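Local coordinates for protein aspartate aminotransferase, cytoplasmic (Schizosaccharomyces pombe 972h-, PDB 6JPK) that catalyses the reversible, pyridoxal 5'-phosphate-dependent transfer of the amino group of L-aspartate to 2-oxoglutarate, giving oxaloacetate and L-glutamate, as a cytoplasmic homodimer, at residues G355-V367 / Y377-L389. The protein carries 1 engineered substitution. Residues are numbered along the deposited sequence; the frame is centred on the assembly and turned at random.
Sequences GMFSFTGLTPAQV and YFSANGRISMAGL
The carbonyl oxygen of G382 is gripped twice by T360: OG1 donates to it at 2.8 Å, in the carbonyl plane and on a lone pair, while T360 N reaches it at 3.1 Å from above that plane. With chi1 at 60°, OG1 sits between the backbone N and the carbonyl carbon, where it also accepts from L362 N and closes an ST turn; CG2 is thereby set against I384 CG1, 3.6 Å away. A valine here would probably leave G382 O with the backbone bond alone and L362 N without its side-chain acceptor. G382 ends a type I turn begun at S379, and a CB on it would run into L362 O. From there strands 357-359 and 383-385 pair antiparallel as a two-stranded sheet, joined through helix 364-374 rather than by a tight turn, with S358 and I384 bonding both ways and M386 N meeting M356 O at 2.7 Å. On the face carrying F357, F359 and R383, the guanidinium of R383 lies alongside the F357 ring, the planes 8° apart and NH1 3.3 Å from CE1. By similarity R383 binds L-aspartate, and F357 also touches N191 of that site. N381 O stands over the centre of the F359 ring, whereas V367 CG1 makes a CH-pi contact with the face of F378, 3.9 Å from its centroid, and L362 CD1 meets that ring's edge. Two waters bridge the loops, one joining L362 O to A380 O. Helix 394-407 packs on T360 and L362, helix 310-340 covers S358 and M386, and W158 meets F359 edge-to-face.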
# COMPACT_ATOMS: atom_id res chain seq x y z
N GLY A 355 -2.97 10.50 24.91
CA GLY A 355 -2.83 9.45 23.91
C GLY A 355 -2.47 8.12 24.54
O GLY A 355 -2.39 7.97 25.76
N MET A 356 -2.21 7.14 23.69
CA MET A 356 -2.04 5.81 24.24
C MET A 356 -0.60 5.44 24.55
O MET A 356 -0.36 4.33 25.04
CB MET A 356 -2.68 4.75 23.33
CG MET A 356 -1.98 4.47 22.01
SD MET A 356 -2.85 3.07 21.26
CE MET A 356 -2.03 1.70 22.05
N PHE A 357 0.37 6.33 24.32
CA PHE A 357 1.76 6.07 24.69
C PHE A 357 2.21 7.02 25.79
O PHE A 357 1.77 8.17 25.87
CB PHE A 357 2.69 6.20 23.48
CG PHE A 357 2.37 5.24 22.38
CD1 PHE A 357 2.56 3.87 22.55
CD2 PHE A 357 1.86 5.69 21.17
CE1 PHE A 357 2.26 2.98 21.54
CE2 PHE A 357 1.56 4.80 20.15
CZ PHE A 357 1.76 3.44 20.34
N SER A 358 3.10 6.52 26.64
CA SER A 358 3.57 7.27 27.80
C SER A 358 5.04 6.98 28.04
O SER A 358 5.42 5.81 28.16
CB SER A 358 2.76 6.92 29.06
OG SER A 358 3.45 7.33 30.23
N PHE A 359 5.85 8.03 28.13
CA PHE A 359 7.18 7.91 28.72
C PHE A 359 6.99 7.95 30.24
O PHE A 359 6.61 8.99 30.79
CB PHE A 359 8.12 9.00 28.23
CG PHE A 359 9.17 8.53 27.24
CD1 PHE A 359 8.86 7.56 26.28
CD2 PHE A 359 10.45 9.07 27.25
CE1 PHE A 359 9.83 7.13 25.36
CE2 PHE A 359 11.43 8.64 26.34
CZ PHE A 359 11.12 7.67 25.39
N THR A 360 7.21 6.81 30.90
CA THR A 360 7.03 6.69 32.34
C THR A 360 8.16 7.36 33.12
O THR A 360 7.95 7.74 34.28
CB THR A 360 6.96 5.22 32.75
OG1 THR A 360 8.18 4.57 32.37
CG2 THR A 360 5.78 4.51 32.07
N GLY A 361 9.34 7.47 32.53
CA GLY A 361 10.53 7.91 33.24
C GLY A 361 11.33 6.80 33.87
O GLY A 361 12.36 7.08 34.50
N LEU A 362 10.91 5.54 33.74
CA LEU A 362 11.68 4.45 34.31
C LEU A 362 12.98 4.26 33.54
O LEU A 362 13.06 4.52 32.34
CB LEU A 362 10.88 3.14 34.29
CG LEU A 362 9.55 3.16 35.06
CD1 LEU A 362 8.90 1.79 35.06
CD2 LEU A 362 9.79 3.63 36.46
N THR A 363 14.01 3.79 34.25
CA THR A 363 15.33 3.53 33.67
C THR A 363 15.37 2.11 33.12
O THR A 363 14.52 1.28 33.44
CB THR A 363 16.41 3.70 34.74
OG1 THR A 363 16.22 2.71 35.76
CG2 THR A 363 16.36 5.08 35.37
N PRO A 364 16.37 1.79 32.29
CA PRO A 364 16.46 0.41 31.79
C PRO A 364 16.56 -0.64 32.88
O PRO A 364 15.95 -1.71 32.74
CB PRO A 364 17.73 0.43 30.91
CG PRO A 364 17.87 1.85 30.48
CD PRO A 364 17.40 2.65 31.67
N ALA A 365 17.30 -0.38 33.96
CA ALA A 365 17.34 -1.33 35.06
C ALA A 365 15.96 -1.51 35.68
O ALA A 365 15.56 -2.63 36.04
CB ALA A 365 18.36 -0.88 36.12
N GLN A 366 15.21 -0.42 35.82
CA GLN A 366 13.88 -0.50 36.41
C GLN A 366 12.91 -1.25 35.50
O GLN A 366 12.07 -2.02 35.98
CB GLN A 366 13.37 0.90 36.72
CG GLN A 366 14.14 1.52 37.86
CD GLN A 366 13.94 3.01 37.99
OE1 GLN A 366 13.32 3.64 37.15
NE2 GLN A 366 14.48 3.57 39.07
N VAL A 367 13.00 -1.01 34.19
CA VAL A 367 12.15 -1.72 33.24
C VAL A 367 12.46 -3.21 33.29
O VAL A 367 11.55 -4.05 33.31
CB VAL A 367 12.33 -1.14 31.82
CG1 VAL A 367 11.54 -1.96 30.80
CG2 VAL A 367 11.92 0.34 31.79
N TYR A 377 5.98 -6.34 30.17
CA TYR A 377 6.78 -6.29 28.95
C TYR A 377 6.57 -4.94 28.26
O TYR A 377 5.48 -4.66 27.74
CB TYR A 377 6.42 -7.48 28.05
CG TYR A 377 6.97 -8.76 28.65
CD1 TYR A 377 6.29 -9.44 29.67
CD2 TYR A 377 8.20 -9.25 28.24
CE1 TYR A 377 6.83 -10.59 30.23
CE2 TYR A 377 8.73 -10.38 28.77
CZ TYR A 377 8.06 -11.05 29.77
OH TYR A 377 8.65 -12.17 30.29
N PHE A 378 7.60 -4.10 28.28
CA PHE A 378 7.57 -2.80 27.63
C PHE A 378 9.00 -2.36 27.33
O PHE A 378 9.97 -3.00 27.75
CB PHE A 378 6.78 -1.76 28.45
CG PHE A 378 7.29 -1.53 29.87
CD1 PHE A 378 7.06 -2.46 30.87
CD2 PHE A 378 7.93 -0.34 30.21
CE1 PHE A 378 7.50 -2.24 32.18
CE2 PHE A 378 8.36 -0.10 31.52
CZ PHE A 378 8.15 -1.05 32.50
N SER A 379 9.11 -1.25 26.59
CA SER A 379 10.39 -0.84 26.02
C SER A 379 11.37 -0.37 27.08
O SER A 379 10.99 0.24 28.09
CB SER A 379 10.17 0.29 25.00
OG SER A 379 9.11 0.01 24.10
N ALA A 380 12.66 -0.61 26.82
CA ALA A 380 13.73 -0.24 27.74
C ALA A 380 13.84 1.26 27.97
O ALA A 380 14.36 1.68 29.00
CB ALA A 380 15.07 -0.77 27.21
N ASN A 381 13.35 2.09 27.04
CA ASN A 381 13.33 3.53 27.25
C ASN A 381 12.19 3.97 28.17
O ASN A 381 11.98 5.17 28.36
CB ASN A 381 13.24 4.27 25.90
CG ASN A 381 11.97 3.93 25.12
OD1 ASN A 381 11.06 3.28 25.62
ND2 ASN A 381 11.91 4.40 23.86
N GLY A 382 11.43 3.03 28.72
CA GLY A 382 10.34 3.38 29.62
C GLY A 382 9.03 3.70 28.95
O GLY A 382 8.08 4.07 29.65
N ARG A 383 8.93 3.55 27.63
CA ARG A 383 7.65 3.77 26.96
C ARG A 383 6.69 2.63 27.28
O ARG A 383 7.05 1.46 27.14
CB ARG A 383 7.83 3.87 25.45
CG ARG A 383 6.51 4.18 24.72
CD ARG A 383 6.48 3.66 23.29
NE ARG A 383 6.53 2.21 23.26
CZ ARG A 383 6.04 1.46 22.28
NH1 ARG A 383 5.44 2.02 21.24
NH2 ARG A 383 6.13 0.13 22.35
N ILE A 384 5.46 2.97 27.70
CA ILE A 384 4.39 1.99 27.82
C ILE A 384 3.22 2.39 26.93
O ILE A 384 2.99 3.57 26.63
CB ILE A 384 3.90 1.78 29.26
CG1 ILE A 384 3.31 3.08 29.83
CG2 ILE A 384 5.04 1.24 30.14
CD1 ILE A 384 2.55 2.86 31.15
N SER A 385 2.47 1.39 26.52
CA SER A 385 1.17 1.62 25.90
C SER A 385 0.09 1.58 26.97
O SER A 385 -0.06 0.56 27.67
CB SER A 385 0.90 0.58 24.82
OG SER A 385 -0.44 0.65 24.42
N MET A 386 -0.64 2.68 27.12
CA MET A 386 -1.71 2.71 28.10
C MET A 386 -2.83 1.75 27.74
O MET A 386 -3.61 1.37 28.62
CB MET A 386 -2.27 4.13 28.25
CG MET A 386 -1.29 5.18 28.77
SD MET A 386 -0.68 4.82 30.44
CE MET A 386 -2.23 4.62 31.32
N ALA A 387 -2.93 1.33 26.48
CA ALA A 387 -4.02 0.45 26.07
C ALA A 387 -3.91 -0.92 26.72
O ALA A 387 -4.93 -1.60 26.89
CB ALA A 387 -4.07 0.30 24.55
N GLY A 388 -2.69 -1.33 27.10
CA GLY A 388 -2.52 -2.61 27.76
C GLY A 388 -3.02 -2.62 29.19
O GLY A 388 -3.25 -3.70 29.75
N LEU A 389 -3.21 -1.44 29.78
CA LEU A 389 -3.67 -1.32 31.15
C LEU A 389 -5.20 -1.35 31.20
O LEU A 389 -5.88 -0.74 30.36
CB LEU A 389 -3.17 -0.02 31.78
CG LEU A 389 -1.90 -0.04 32.66
CD1 LEU A 389 -0.78 -0.74 31.96
CD2 LEU A 389 -1.49 1.37 33.01
O HOH W 1 10.60 7.03 30.00
O HOH W 2 14.72 4.03 30.31